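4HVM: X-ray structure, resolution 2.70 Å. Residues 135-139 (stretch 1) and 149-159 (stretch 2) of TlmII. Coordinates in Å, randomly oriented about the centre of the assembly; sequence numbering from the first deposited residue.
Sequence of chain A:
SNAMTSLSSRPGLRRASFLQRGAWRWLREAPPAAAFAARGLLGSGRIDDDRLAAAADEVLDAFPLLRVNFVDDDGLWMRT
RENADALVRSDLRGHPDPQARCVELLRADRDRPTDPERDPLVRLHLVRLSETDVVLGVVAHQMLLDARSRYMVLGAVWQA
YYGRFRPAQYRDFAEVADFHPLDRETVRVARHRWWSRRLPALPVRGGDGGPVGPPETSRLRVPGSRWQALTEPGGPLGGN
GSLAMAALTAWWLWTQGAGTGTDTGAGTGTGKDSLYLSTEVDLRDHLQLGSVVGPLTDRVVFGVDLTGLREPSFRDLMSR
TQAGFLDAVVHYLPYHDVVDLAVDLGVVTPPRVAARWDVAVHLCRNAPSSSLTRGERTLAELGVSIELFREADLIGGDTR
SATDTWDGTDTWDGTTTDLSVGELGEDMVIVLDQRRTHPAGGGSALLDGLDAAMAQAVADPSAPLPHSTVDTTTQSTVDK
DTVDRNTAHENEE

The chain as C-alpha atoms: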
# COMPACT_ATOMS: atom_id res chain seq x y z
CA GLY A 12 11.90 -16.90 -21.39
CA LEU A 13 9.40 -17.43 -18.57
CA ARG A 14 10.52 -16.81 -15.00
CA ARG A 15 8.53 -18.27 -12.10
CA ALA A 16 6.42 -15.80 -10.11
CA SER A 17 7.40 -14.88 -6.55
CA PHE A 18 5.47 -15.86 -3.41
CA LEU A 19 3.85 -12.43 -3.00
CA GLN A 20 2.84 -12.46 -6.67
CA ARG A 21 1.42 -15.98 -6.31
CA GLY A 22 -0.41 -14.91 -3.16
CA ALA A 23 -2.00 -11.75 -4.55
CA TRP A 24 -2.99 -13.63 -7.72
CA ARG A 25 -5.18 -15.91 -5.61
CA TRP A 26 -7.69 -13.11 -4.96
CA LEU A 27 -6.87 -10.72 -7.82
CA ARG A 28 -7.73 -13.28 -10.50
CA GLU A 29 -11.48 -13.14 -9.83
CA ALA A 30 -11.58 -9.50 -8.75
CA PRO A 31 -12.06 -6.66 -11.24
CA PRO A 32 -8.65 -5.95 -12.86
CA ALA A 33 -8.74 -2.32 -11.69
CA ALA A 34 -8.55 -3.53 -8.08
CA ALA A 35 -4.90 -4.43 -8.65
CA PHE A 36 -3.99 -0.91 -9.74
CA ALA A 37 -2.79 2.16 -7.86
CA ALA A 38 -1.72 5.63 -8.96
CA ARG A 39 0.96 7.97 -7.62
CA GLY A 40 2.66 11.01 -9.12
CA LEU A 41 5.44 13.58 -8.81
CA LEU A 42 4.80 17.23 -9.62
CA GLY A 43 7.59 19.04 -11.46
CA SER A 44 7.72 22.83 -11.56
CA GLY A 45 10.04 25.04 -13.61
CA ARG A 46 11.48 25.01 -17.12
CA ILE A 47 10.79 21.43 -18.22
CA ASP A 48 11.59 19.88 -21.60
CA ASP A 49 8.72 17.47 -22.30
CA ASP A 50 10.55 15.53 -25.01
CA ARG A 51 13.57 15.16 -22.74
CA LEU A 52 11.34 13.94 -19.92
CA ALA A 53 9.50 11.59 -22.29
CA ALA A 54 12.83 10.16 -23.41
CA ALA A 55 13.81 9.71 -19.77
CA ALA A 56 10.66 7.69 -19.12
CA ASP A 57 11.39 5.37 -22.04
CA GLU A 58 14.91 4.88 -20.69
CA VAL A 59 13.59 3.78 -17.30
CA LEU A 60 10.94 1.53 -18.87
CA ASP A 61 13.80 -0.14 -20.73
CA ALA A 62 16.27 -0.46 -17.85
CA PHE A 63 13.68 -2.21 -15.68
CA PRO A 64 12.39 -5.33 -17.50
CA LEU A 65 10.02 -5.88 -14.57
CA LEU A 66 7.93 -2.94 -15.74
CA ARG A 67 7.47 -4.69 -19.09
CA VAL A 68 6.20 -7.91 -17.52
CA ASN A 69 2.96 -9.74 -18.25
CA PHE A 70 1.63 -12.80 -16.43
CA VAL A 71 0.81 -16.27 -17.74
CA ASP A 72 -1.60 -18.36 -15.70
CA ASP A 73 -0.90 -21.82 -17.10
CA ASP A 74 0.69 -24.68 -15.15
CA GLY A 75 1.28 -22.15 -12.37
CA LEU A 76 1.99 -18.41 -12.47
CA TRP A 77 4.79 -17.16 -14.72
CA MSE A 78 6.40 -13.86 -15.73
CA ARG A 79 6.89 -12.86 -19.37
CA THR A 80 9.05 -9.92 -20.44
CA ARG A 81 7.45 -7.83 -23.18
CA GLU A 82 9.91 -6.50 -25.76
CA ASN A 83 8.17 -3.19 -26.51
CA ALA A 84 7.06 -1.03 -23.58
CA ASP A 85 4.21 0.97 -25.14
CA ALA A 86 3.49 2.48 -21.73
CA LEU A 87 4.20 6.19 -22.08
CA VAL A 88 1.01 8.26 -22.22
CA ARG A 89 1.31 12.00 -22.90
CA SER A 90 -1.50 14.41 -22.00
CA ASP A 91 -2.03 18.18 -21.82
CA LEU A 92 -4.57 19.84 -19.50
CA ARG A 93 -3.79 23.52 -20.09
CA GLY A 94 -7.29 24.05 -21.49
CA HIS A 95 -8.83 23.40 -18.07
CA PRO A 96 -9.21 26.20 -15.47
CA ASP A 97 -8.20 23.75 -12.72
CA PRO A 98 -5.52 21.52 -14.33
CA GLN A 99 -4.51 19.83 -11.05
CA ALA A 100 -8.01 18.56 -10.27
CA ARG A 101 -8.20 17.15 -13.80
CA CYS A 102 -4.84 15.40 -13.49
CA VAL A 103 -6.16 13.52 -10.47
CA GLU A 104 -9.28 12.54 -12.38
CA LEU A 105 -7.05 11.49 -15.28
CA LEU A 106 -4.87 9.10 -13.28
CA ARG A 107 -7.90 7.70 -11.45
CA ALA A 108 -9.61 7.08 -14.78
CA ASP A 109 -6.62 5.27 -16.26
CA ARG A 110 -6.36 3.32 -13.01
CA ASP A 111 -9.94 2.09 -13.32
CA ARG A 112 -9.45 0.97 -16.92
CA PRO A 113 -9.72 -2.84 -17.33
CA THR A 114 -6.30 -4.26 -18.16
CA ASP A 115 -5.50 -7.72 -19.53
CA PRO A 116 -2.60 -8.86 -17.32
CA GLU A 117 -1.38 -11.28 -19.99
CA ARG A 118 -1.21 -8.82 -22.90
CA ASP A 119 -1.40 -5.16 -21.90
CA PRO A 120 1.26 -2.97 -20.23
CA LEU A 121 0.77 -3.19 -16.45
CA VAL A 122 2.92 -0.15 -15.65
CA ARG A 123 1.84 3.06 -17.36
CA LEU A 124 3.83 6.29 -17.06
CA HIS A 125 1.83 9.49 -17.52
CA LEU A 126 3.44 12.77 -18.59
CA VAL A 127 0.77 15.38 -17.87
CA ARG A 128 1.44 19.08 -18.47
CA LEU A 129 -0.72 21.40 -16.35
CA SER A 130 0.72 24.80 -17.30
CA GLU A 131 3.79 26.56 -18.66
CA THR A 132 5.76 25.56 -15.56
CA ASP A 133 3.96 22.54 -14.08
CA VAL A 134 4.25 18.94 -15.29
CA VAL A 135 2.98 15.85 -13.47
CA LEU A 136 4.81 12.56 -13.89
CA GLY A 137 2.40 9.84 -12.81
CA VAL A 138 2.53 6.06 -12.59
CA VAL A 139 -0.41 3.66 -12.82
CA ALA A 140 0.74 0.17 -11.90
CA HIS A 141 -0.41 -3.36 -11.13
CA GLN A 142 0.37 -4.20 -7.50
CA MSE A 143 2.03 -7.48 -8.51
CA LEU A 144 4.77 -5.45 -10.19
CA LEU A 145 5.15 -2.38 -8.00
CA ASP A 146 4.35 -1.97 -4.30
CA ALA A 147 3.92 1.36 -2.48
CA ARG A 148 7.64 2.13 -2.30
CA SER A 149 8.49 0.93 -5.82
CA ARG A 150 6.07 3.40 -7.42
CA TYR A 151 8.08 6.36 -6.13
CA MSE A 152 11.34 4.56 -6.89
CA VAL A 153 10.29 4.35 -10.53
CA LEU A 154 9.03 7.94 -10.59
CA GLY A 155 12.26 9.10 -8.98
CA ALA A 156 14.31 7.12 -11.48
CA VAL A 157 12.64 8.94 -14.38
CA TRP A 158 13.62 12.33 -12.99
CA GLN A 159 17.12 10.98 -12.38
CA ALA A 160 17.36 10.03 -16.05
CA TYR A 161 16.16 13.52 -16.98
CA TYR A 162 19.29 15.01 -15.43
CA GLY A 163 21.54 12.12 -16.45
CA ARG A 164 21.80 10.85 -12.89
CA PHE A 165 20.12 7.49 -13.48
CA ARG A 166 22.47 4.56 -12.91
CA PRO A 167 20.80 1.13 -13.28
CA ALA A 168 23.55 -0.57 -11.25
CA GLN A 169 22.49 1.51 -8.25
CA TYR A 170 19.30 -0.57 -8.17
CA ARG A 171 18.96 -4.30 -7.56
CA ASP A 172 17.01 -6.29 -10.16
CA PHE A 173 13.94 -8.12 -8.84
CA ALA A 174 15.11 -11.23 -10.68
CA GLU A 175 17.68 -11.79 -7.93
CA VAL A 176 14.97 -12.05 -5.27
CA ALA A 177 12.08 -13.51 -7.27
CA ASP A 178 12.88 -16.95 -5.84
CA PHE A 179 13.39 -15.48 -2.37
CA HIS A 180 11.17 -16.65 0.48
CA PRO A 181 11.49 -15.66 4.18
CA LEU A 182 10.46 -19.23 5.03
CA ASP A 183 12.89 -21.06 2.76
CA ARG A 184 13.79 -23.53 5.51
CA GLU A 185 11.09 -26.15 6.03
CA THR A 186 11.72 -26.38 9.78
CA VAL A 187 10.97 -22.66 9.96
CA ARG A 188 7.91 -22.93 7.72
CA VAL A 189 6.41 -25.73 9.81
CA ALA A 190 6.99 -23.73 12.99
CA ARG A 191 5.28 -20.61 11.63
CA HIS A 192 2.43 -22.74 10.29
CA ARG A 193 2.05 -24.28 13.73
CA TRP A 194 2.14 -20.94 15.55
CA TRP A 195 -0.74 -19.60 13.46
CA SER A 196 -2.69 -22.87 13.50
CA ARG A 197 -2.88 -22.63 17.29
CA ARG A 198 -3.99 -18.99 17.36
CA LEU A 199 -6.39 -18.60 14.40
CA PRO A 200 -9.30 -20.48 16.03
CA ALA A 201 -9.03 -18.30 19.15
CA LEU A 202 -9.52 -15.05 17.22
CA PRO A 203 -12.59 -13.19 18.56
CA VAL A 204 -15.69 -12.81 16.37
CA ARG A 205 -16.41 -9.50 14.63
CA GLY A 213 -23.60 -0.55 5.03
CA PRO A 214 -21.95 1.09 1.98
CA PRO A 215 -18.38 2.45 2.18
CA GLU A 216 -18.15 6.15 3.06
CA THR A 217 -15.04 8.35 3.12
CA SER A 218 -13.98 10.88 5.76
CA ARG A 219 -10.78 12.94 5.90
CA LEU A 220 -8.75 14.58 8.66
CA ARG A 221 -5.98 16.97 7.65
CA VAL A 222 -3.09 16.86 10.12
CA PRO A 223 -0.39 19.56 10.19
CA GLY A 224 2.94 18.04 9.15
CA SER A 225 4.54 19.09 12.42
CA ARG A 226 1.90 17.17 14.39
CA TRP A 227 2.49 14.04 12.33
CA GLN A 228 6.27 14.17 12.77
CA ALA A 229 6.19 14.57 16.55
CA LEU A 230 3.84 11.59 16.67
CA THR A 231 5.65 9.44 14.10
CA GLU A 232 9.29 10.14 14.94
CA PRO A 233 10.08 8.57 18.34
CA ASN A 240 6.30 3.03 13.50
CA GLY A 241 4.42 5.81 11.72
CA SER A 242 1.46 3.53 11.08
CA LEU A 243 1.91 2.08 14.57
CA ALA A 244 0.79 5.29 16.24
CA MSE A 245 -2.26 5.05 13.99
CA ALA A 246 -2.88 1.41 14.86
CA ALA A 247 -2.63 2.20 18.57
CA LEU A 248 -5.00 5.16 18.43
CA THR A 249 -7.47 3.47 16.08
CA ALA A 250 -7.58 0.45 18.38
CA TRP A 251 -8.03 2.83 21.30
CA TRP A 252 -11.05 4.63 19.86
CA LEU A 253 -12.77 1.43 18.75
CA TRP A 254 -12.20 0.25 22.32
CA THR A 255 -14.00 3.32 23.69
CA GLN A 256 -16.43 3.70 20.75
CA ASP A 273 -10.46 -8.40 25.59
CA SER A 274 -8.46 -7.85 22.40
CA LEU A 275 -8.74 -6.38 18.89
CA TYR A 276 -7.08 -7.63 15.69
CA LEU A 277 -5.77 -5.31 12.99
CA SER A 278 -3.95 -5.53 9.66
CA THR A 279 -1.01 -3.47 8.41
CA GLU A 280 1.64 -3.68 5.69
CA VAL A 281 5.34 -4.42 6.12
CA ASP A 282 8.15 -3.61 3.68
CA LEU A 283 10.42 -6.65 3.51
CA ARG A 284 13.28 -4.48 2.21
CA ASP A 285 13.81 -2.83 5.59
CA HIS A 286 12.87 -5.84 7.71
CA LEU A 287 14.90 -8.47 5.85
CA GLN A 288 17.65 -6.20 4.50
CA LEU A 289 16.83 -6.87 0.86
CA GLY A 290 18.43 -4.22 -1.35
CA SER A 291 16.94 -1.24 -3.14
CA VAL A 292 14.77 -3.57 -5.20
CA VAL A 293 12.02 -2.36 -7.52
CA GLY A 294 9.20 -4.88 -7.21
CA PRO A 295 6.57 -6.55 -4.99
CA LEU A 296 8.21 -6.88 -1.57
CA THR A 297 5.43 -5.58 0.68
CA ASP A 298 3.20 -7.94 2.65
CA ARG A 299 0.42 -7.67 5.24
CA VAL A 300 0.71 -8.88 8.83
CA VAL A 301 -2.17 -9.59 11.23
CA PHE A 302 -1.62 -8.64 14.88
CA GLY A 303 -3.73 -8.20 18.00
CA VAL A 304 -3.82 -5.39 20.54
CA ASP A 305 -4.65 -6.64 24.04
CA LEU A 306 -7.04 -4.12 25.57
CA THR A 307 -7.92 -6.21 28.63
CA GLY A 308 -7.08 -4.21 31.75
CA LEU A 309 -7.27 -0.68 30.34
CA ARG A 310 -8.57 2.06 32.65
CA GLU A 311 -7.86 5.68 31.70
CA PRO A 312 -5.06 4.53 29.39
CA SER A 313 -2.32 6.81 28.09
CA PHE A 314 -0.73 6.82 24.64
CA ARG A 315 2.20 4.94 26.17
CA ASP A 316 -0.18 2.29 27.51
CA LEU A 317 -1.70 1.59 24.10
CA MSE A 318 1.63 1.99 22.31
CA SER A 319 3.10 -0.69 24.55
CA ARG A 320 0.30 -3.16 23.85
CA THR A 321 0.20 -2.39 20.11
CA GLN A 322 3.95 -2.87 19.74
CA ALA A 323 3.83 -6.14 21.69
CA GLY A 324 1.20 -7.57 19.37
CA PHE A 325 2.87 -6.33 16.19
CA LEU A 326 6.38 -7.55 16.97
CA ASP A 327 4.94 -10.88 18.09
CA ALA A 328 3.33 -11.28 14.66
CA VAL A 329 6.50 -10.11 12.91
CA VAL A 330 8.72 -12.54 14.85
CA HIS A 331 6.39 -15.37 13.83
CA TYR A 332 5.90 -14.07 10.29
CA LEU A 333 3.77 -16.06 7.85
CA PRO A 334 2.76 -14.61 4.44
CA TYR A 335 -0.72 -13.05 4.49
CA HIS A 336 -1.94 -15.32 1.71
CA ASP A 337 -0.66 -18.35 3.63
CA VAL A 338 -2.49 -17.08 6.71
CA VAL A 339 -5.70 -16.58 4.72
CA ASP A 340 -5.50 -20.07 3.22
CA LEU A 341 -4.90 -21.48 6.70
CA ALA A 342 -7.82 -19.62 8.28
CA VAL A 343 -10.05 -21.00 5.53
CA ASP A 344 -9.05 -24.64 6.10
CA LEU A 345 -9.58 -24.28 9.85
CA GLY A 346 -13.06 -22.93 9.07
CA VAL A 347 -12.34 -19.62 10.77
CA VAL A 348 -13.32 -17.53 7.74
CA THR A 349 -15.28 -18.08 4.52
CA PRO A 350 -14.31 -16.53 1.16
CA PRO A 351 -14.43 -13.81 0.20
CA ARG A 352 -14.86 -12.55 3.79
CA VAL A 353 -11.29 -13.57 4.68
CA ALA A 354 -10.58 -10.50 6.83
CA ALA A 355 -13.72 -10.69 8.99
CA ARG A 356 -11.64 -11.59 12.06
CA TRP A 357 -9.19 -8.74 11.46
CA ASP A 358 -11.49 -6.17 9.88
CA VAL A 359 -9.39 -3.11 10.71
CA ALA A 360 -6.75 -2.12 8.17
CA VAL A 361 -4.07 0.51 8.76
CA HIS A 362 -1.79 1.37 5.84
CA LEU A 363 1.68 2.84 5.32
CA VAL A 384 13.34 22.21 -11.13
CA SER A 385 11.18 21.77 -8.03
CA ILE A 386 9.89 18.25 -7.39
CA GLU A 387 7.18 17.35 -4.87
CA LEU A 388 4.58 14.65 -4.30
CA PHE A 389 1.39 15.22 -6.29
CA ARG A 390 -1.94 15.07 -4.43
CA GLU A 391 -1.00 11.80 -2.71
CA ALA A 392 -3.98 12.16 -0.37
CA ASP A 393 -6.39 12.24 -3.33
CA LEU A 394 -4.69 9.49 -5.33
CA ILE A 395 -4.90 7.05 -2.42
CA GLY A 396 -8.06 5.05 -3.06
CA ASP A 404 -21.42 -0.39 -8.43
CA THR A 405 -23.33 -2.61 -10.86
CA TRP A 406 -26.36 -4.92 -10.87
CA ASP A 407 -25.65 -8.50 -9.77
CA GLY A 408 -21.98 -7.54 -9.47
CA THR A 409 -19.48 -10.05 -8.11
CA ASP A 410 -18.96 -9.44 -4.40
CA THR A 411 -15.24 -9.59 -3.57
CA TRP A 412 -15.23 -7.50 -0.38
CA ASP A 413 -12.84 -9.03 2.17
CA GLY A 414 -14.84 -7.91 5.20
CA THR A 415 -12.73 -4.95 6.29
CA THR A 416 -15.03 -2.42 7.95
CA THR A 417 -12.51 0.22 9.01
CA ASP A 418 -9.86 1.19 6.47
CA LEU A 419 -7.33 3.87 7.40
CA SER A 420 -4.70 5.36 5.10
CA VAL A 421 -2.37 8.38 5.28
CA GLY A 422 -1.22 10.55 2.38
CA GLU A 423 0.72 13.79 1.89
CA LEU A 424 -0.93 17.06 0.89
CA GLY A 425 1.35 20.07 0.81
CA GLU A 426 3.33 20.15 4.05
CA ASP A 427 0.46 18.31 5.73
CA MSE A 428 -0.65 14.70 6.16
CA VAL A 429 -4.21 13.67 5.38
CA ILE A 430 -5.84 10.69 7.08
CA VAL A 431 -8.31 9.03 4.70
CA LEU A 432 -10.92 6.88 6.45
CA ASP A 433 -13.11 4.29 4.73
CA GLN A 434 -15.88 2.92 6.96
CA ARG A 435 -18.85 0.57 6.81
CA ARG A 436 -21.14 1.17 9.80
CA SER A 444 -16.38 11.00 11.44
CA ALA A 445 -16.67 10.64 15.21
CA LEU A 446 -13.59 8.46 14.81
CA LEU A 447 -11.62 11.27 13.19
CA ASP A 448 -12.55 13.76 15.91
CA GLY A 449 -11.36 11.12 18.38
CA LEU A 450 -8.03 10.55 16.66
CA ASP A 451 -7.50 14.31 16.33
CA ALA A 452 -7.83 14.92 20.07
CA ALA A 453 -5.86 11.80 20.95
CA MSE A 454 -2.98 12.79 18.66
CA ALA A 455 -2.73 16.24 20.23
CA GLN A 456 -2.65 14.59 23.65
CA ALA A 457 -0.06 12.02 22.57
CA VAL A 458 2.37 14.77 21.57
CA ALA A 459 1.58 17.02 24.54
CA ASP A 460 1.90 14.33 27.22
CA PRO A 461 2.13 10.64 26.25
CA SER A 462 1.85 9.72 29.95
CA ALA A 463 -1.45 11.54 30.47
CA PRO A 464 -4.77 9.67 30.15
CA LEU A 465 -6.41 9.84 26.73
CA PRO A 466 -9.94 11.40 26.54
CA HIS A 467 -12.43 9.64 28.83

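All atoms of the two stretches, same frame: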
# COMPACT_ATOMS: atom_id res chain seq x y z
N VAL A 135 3.13 17.00 -14.37
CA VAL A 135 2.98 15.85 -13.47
C VAL A 135 3.46 14.57 -14.13
O VAL A 135 3.01 14.21 -15.22
CB VAL A 135 1.52 15.67 -13.02
CG1 VAL A 135 1.34 14.33 -12.31
CG2 VAL A 135 1.10 16.81 -12.10
N LEU A 136 4.38 13.88 -13.46
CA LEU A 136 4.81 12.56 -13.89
C LEU A 136 4.11 11.53 -13.01
O LEU A 136 4.41 11.42 -11.82
CB LEU A 136 6.32 12.40 -13.76
CG LEU A 136 6.88 11.04 -14.15
CD1 LEU A 136 6.97 10.87 -15.67
CD2 LEU A 136 8.23 10.80 -13.50
N GLY A 137 3.17 10.79 -13.58
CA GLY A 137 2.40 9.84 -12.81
C GLY A 137 2.64 8.40 -13.22
O GLY A 137 3.02 8.13 -14.36
N VAL A 138 2.42 7.48 -12.29
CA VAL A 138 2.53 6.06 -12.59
C VAL A 138 1.24 5.33 -12.20
O VAL A 138 0.70 5.55 -11.11
CB VAL A 138 3.75 5.41 -11.89
CG1 VAL A 138 3.70 5.61 -10.38
CG2 VAL A 138 3.84 3.93 -12.23
N VAL A 139 0.75 4.49 -13.10
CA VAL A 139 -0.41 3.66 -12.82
C VAL A 139 0.01 2.20 -12.98
O VAL A 139 0.25 1.74 -14.09
CB VAL A 139 -1.56 3.96 -13.79
CG1 VAL A 139 -2.75 3.07 -13.49
CG2 VAL A 139 -1.94 5.43 -13.70
N SER A 149 7.95 1.07 -4.47
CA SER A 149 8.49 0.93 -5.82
C SER A 149 7.93 1.96 -6.80
O SER A 149 8.60 2.33 -7.76
CB SER A 149 8.25 -0.49 -6.35
OG SER A 149 8.97 -1.45 -5.59
N ARG A 150 6.70 2.41 -6.55
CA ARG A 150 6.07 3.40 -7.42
C ARG A 150 6.86 4.70 -7.42
O ARG A 150 7.08 5.30 -8.47
CB ARG A 150 4.62 3.66 -7.00
CG ARG A 150 3.73 2.44 -7.02
CD ARG A 150 2.27 2.82 -6.82
NE ARG A 150 1.50 1.75 -6.18
CZ ARG A 150 1.16 1.74 -4.90
NH1 ARG A 150 1.49 2.75 -4.11
NH2 ARG A 150 0.47 0.72 -4.41
N TYR A 151 7.29 5.13 -6.24
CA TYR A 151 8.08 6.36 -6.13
C TYR A 151 9.53 6.14 -6.53
O TYR A 151 10.22 7.09 -6.94
CB TYR A 151 7.98 6.92 -4.71
CG TYR A 151 6.66 7.59 -4.42
CD1 TYR A 151 6.30 8.75 -5.10
CD2 TYR A 151 5.79 7.09 -3.47
CE1 TYR A 151 5.10 9.38 -4.85
CE2 TYR A 151 4.58 7.71 -3.21
CZ TYR A 151 4.25 8.86 -3.90
OH TYR A 151 3.05 9.48 -3.64
N MSE A 152 10.01 4.91 -6.41
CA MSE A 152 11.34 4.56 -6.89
C MSE A 152 11.39 4.76 -8.40
O MSE A 152 12.31 5.39 -8.93
CB MSE A 152 11.69 3.11 -6.55
CG MSE A 152 11.81 2.83 -5.06
SE MSE A 152 12.51 1.05 -4.68
CE MSE A 152 14.34 1.35 -5.27
N VAL A 153 10.38 4.23 -9.09
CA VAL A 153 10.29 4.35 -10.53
C VAL A 153 10.14 5.80 -10.96
O VAL A 153 10.83 6.26 -11.88
CB VAL A 153 9.11 3.52 -11.10
CG1 VAL A 153 8.91 3.80 -12.58
CG2 VAL A 153 9.35 2.04 -10.87
N LEU A 154 9.25 6.53 -10.29
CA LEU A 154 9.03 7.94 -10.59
C LEU A 154 10.30 8.76 -10.35
O LEU A 154 10.61 9.67 -11.12
CB LEU A 154 7.88 8.50 -9.75
CG LEU A 154 6.47 8.04 -10.12
CD1 LEU A 154 5.44 8.64 -9.18
CD2 LEU A 154 6.15 8.38 -11.56
N GLY A 155 11.01 8.43 -9.28
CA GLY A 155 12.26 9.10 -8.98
C GLY A 155 13.32 8.79 -10.01
O GLY A 155 14.12 9.66 -10.38
N ALA A 156 13.33 7.55 -10.49
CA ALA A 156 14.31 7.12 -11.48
C ALA A 156 14.15 7.85 -12.81
O ALA A 156 15.13 8.10 -13.51
CB ALA A 156 14.21 5.61 -11.69
N VAL A 157 12.91 8.20 -13.15
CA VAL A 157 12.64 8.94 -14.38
C VAL A 157 13.23 10.34 -14.32
O VAL A 157 13.85 10.81 -15.27
CB VAL A 157 11.13 9.01 -14.68
CG1 VAL A 157 10.88 9.85 -15.92
CG2 VAL A 157 10.55 7.62 -14.84
N TRP A 158 13.05 11.00 -13.18
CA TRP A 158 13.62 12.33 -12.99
C TRP A 158 15.14 12.29 -12.91
O TRP A 158 15.82 13.24 -13.30
CB TRP A 158 13.03 13.00 -11.75
CG TRP A 158 11.67 13.58 -11.97
CD1 TRP A 158 10.49 13.13 -11.45
CD2 TRP A 158 11.34 14.71 -12.78
NE1 TRP A 158 9.45 13.92 -11.89
CE2 TRP A 158 9.95 14.90 -12.71
CE3 TRP A 158 12.10 15.59 -13.57
CZ2 TRP A 158 9.29 15.93 -13.39
CZ3 TRP A 158 11.45 16.61 -14.24
CH2 TRP A 158 10.06 16.77 -14.15
N GLN A 159 15.67 11.18 -12.40
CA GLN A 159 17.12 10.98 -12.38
C GLN A 159 17.67 10.89 -13.79
O GLN A 159 18.73 11.45 -14.09
CB GLN A 159 17.48 9.71 -11.60
CG GLN A 159 17.49 9.88 -10.08
CD GLN A 159 18.06 8.67 -9.36
OE1 GLN A 159 18.27 7.61 -9.96
NE2 GLN A 159 18.31 8.81 -8.06

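A strand, 135-139, packs against a helix, 149-159, and the two run roughly antiparallel, their directions 141° apart and their axes 8.8 Å apart at closest approach. No hydrogen bond crosses between them. The contact is made by the packing of apolar surfaces, and 357 Å² is buried in total, so shape has to do the work. Leu136, Val138, Leu154, Val157 and Trp158 are all buried, which suits their apolar side chains.

The strand's alternation sets the first rule. Leu136 and Val138 send their CA-to-CB bonds toward the helix, while Val135 and Val139 point away and touch none of it. Two side chains, one long and one short, therefore supply the strand's whole relief. The long one is Leu136, which has more of its area covered (113 Å²) than any other residue here. With chi1 t and chi2 p, it drives CD2 into a hollow walled by three helix residues: Leu154 CD2 lies 3.7 Å from Leu136 CD2, Val157 CB is 3.6 Å from that same Leu136 methyl, and Trp158 CD1 is 3.8 Å from it. One methyl thus fills a pocket built from positions 154, 157 and 158, a spacing that gathers side chains from successive turns of a helix. The CA-to-CB bond of Trp158 points sideways to the strand, but the end of its side chain comes nearer and the ring meets the leucine methyl obliquely, its NE1 and CD1 lining one side of the pocket.

Leu154 is the answering bump. In the common m,t rotamer it reaches in between the two strand side chains, and Leu154 CD2 comes within 3.5 Å of Leu136 O and 3.9 Å of Gly137 C. Gly137 offers no side chain, and a CB there would point away from the helix, so its contribution on this face is bare backbone on which the leucine methyl can rest.

Val138 makes the second, shallower bump. Its chi1 of 57° (p) places Val138 CG1 3.7 Å from Leu154 CG, and the same CG1 lies 3.9 Å from Arg150 O and 4.0 Å from Arg150 CB. Val138 CA and Arg150 CA, 6.8 Å apart, are the closest CA pair across the stretches. The CA-to-CB bond of Arg150 points sideways to the strand, lending its aliphatic base to the contact. Its carbonyl, though touched by a methyl, is not left unpaired: Leu154 N donates to Arg150 O at 3.1 Å.

The lesson is economical: a long leucine where the helix offers a pocket, a valine whose CG1 packs on Leu154 CG and the start of Arg150, and a helix leucine lodged between them.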